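Local atomic coordinates of carbohydrate kinase (Agrobacterium tumefaciens, PDB entry 2NWH), a protein that probably phosphorylates a sugar or related small substrate with a nucleoside triphosphate, as a carbohydrate kinase of the pfkB (ribokinase) family. Residues R17-T22 / A97-D102. Residues are numbered along the deposited sequence; the frame is centred on the assembly and turned at random.
Sequences RGMIET and AILERD. With CA (calcium ion), chain C.
The carbonyl oxygen of Gly18 is gripped twice, by one conventional hydrogen bond and one CA-H...O contact. Leu99 N lies 2.8 Å from Gly18 O, nearly along the C=O axis, while Ile98 CA approaches the same oxygen at 3.3 Å. On either side of this bond, Gly18 N donates to Ala97 O with an N-H...O angle of 176°, and Ile20 N donates to Leu99 O at 2.9 Å. The rungs join parallel strands, 13-20 and 94-99, at the middle of the small four-stranded sheet that stands off the main domain, consistent with the lid of ribokinase-type kinases; strands 32-39 and 105-111 flank them.

Arg17 and Leu99 share one face of this sheet and cross obliquely. With CG anti to the backbone N (chi1 -170°) and the chain extended as far as NE, the arginine brings the edge of its guanidinium up to a leucine methyl, Leu99 CD2 lying in its plane and a tight 3.0 Å from Arg17 NE. Met19, on the same face, bends at chi3 (-82°), so that its CE reaches both Leu99 CD2 and, at 3.6 Å, Glu100 O.

Beyond the strands, direct hydrogen bonding gives way to a single water bridge. Water 1 accepts from Arg101 N and donates to Thr22 O, bridging the diverging backbones. The extended Arg101 side chain runs past the other backbone, placing Glu21 O over one face of its guanidinium without a hydrogen bond. Glu21 points away and chelates calcium through both carboxylate oxygens, alongside waters 2 and 3. The contact thus combines nearly straight backbone bonds with a water-bridged end, where the calcium probably offsets the negative charge of Glu21.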
loop_
_atom_site.group_PDB
_atom_site.type_symbol
_atom_site.label_atom_id
_atom_site.label_comp_id
_atom_site.label_asym_id
_atom_site.label_seq_id
_atom_site.Cartn_x
_atom_site.Cartn_y
_atom_site.Cartn_z
ATOM N N ARG A 17 -8.109 -14.993 -10.077
ATOM C CA ARG A 17 -7.360 -15.102 -11.309
ATOM C C ARG A 17 -7.708 -16.442 -11.960
ATOM O O ARG A 17 -7.512 -17.503 -11.367
ATOM C CB ARG A 17 -5.878 -14.988 -10.968
ATOM C CG ARG A 17 -4.888 -14.836 -12.131
ATOM C CD ARG A 17 -3.512 -14.454 -11.514
ATOM N NE ARG A 17 -2.485 -14.143 -12.512
ATOM C CZ ARG A 17 -1.291 -13.620 -12.230
ATOM N NH1 ARG A 17 -0.947 -13.357 -10.969
ATOM N NH2 ARG A 17 -0.429 -13.380 -13.214
ATOM N N GLY A 18 -8.266 -16.375 -13.168
ATOM C CA GLY A 18 -8.635 -17.555 -13.927
ATOM C C GLY A 18 -7.664 -17.727 -15.090
ATOM O O GLY A 18 -7.422 -16.780 -15.850
ATOM N N MET A 19 -7.063 -18.904 -15.209
ATOM C CA MET A 19 -6.114 -19.125 -16.259
ATOM C C MET A 19 -6.641 -20.193 -17.183
ATOM O O MET A 19 -7.093 -21.235 -16.739
ATOM C CB MET A 19 -4.750 -19.568 -15.690
ATOM C CG MET A 19 -3.709 -19.912 -16.785
ATOM S SD MET A 19 -1.991 -20.079 -16.109
ATOM C CE MET A 19 -1.618 -18.329 -16.099
ATOM N N ILE A 20 -6.585 -19.904 -18.469
ATOM C CA ILE A 20 -6.923 -20.833 -19.526
ATOM C C ILE A 20 -5.898 -21.982 -19.578
ATOM O O ILE A 20 -4.669 -21.773 -19.496
ATOM C CB ILE A 20 -7.010 -20.110 -20.869
ATOM C CG1 ILE A 20 -8.138 -19.025 -20.821
ATOM C CG2 ILE A 20 -7.203 -21.139 -22.008
ATOM C CD1 ILE A 20 -8.058 -17.968 -22.003
ATOM N N GLU A 21 -6.427 -23.199 -19.727
ATOM C CA GLU A 21 -5.614 -24.415 -19.644
ATOM C C GLU A 21 -5.041 -24.878 -20.971
ATOM O O GLU A 21 -4.135 -25.693 -20.982
ATOM C CB GLU A 21 -6.417 -25.537 -19.007
ATOM C CG GLU A 21 -6.766 -25.282 -17.592
ATOM C CD GLU A 21 -7.886 -26.234 -17.089
ATOM O OE1 GLU A 21 -8.381 -27.088 -17.861
ATOM O OE2 GLU A 21 -8.257 -26.105 -15.899
ATOM N N THR A 22 -5.574 -24.369 -22.073
ATOM C CA THR A 22 -5.248 -24.839 -23.415
ATOM C C THR A 22 -4.924 -23.591 -24.235
ATOM O O THR A 22 -4.763 -22.512 -23.679
ATOM C CB THR A 22 -6.451 -25.584 -24.079
ATOM O OG1 THR A 22 -7.615 -24.753 -24.020
ATOM C CG2 THR A 22 -6.759 -26.852 -23.322
ATOM N N ALA A 97 -9.478 -11.445 -13.006
ATOM C CA ALA A 97 -8.733 -11.430 -14.261
ATOM C C ALA A 97 -8.862 -12.783 -14.949
ATOM O O ALA A 97 -8.861 -13.860 -14.290
ATOM C CB ALA A 97 -7.245 -11.129 -13.994
ATOM N N ILE A 98 -8.920 -12.750 -16.262
ATOM C CA ILE A 98 -8.794 -13.994 -17.006
ATOM C C ILE A 98 -7.501 -13.897 -17.839
ATOM O O ILE A 98 -7.312 -12.935 -18.587
ATOM C CB ILE A 98 -10.049 -14.234 -17.843
ATOM C CG1 ILE A 98 -11.295 -14.440 -16.927
ATOM C CG2 ILE A 98 -9.794 -15.347 -18.885
ATOM C CD1 ILE A 98 -12.581 -14.646 -17.715
ATOM N N LEU A 99 -6.627 -14.884 -17.685
ATOM C CA LEU A 99 -5.304 -14.938 -18.346
ATOM C C LEU A 99 -5.217 -16.123 -19.297
ATOM O O LEU A 99 -5.849 -17.184 -19.080
ATOM C CB LEU A 99 -4.190 -15.114 -17.310
ATOM C CG LEU A 99 -3.690 -14.001 -16.382
ATOM C CD1 LEU A 99 -4.793 -13.472 -15.540
ATOM C CD2 LEU A 99 -2.584 -14.642 -15.513
ATOM N N GLU A 100 -4.435 -15.937 -20.351
ATOM C CA GLU A 100 -4.065 -17.020 -21.265
ATOM C C GLU A 100 -3.157 -17.986 -20.518
ATOM O O GLU A 100 -2.644 -17.654 -19.448
ATOM C CB GLU A 100 -3.338 -16.415 -22.474
ATOM C CG GLU A 100 -4.289 -15.514 -23.299
ATOM C CD GLU A 100 -3.740 -15.216 -24.674
ATOM O OE1 GLU A 100 -3.144 -14.126 -24.808
ATOM O OE2 GLU A 100 -3.904 -16.056 -25.601
ATOM N N ARG A 101 -2.941 -19.173 -21.078
ATOM C CA ARG A 101 -2.065 -20.178 -20.456
ATOM C C ARG A 101 -0.620 -19.672 -20.273
ATOM O O ARG A 101 0.119 -20.146 -19.383
ATOM C CB ARG A 101 -2.037 -21.437 -21.344
ATOM C CG ARG A 101 -1.596 -22.666 -20.612
ATOM C CD ARG A 101 -1.358 -23.796 -21.595
ATOM N NE ARG A 101 -0.972 -25.021 -20.916
ATOM C CZ ARG A 101 -0.626 -26.150 -21.533
ATOM N NH1 ARG A 101 -0.652 -26.223 -22.855
ATOM N NH2 ARG A 101 -0.306 -27.226 -20.807
ATOM N N ASP A 102 -0.213 -18.752 -21.142
ATOM C CA ASP A 102 1.130 -18.166 -21.108
ATOM C C ASP A 102 1.268 -16.992 -20.159
ATOM O O ASP A 102 2.286 -16.287 -20.182
ATOM C CB ASP A 102 1.562 -17.772 -22.546
ATOM C CG ASP A 102 0.822 -16.548 -23.079
ATOM O OD1 ASP A 102 -0.035 -15.973 -22.370
ATOM O OD2 ASP A 102 1.076 -16.161 -24.240
HETATM CA CA CA C . -9.723 -27.975 -15.707
HETATM O O HOH W 1 -3.966 -19.916 -23.608
HETATM O O HOH W 2 -11.677 -26.548 -15.998
HETATM O O HOH W 3 -8.120 -27.653 -13.811
#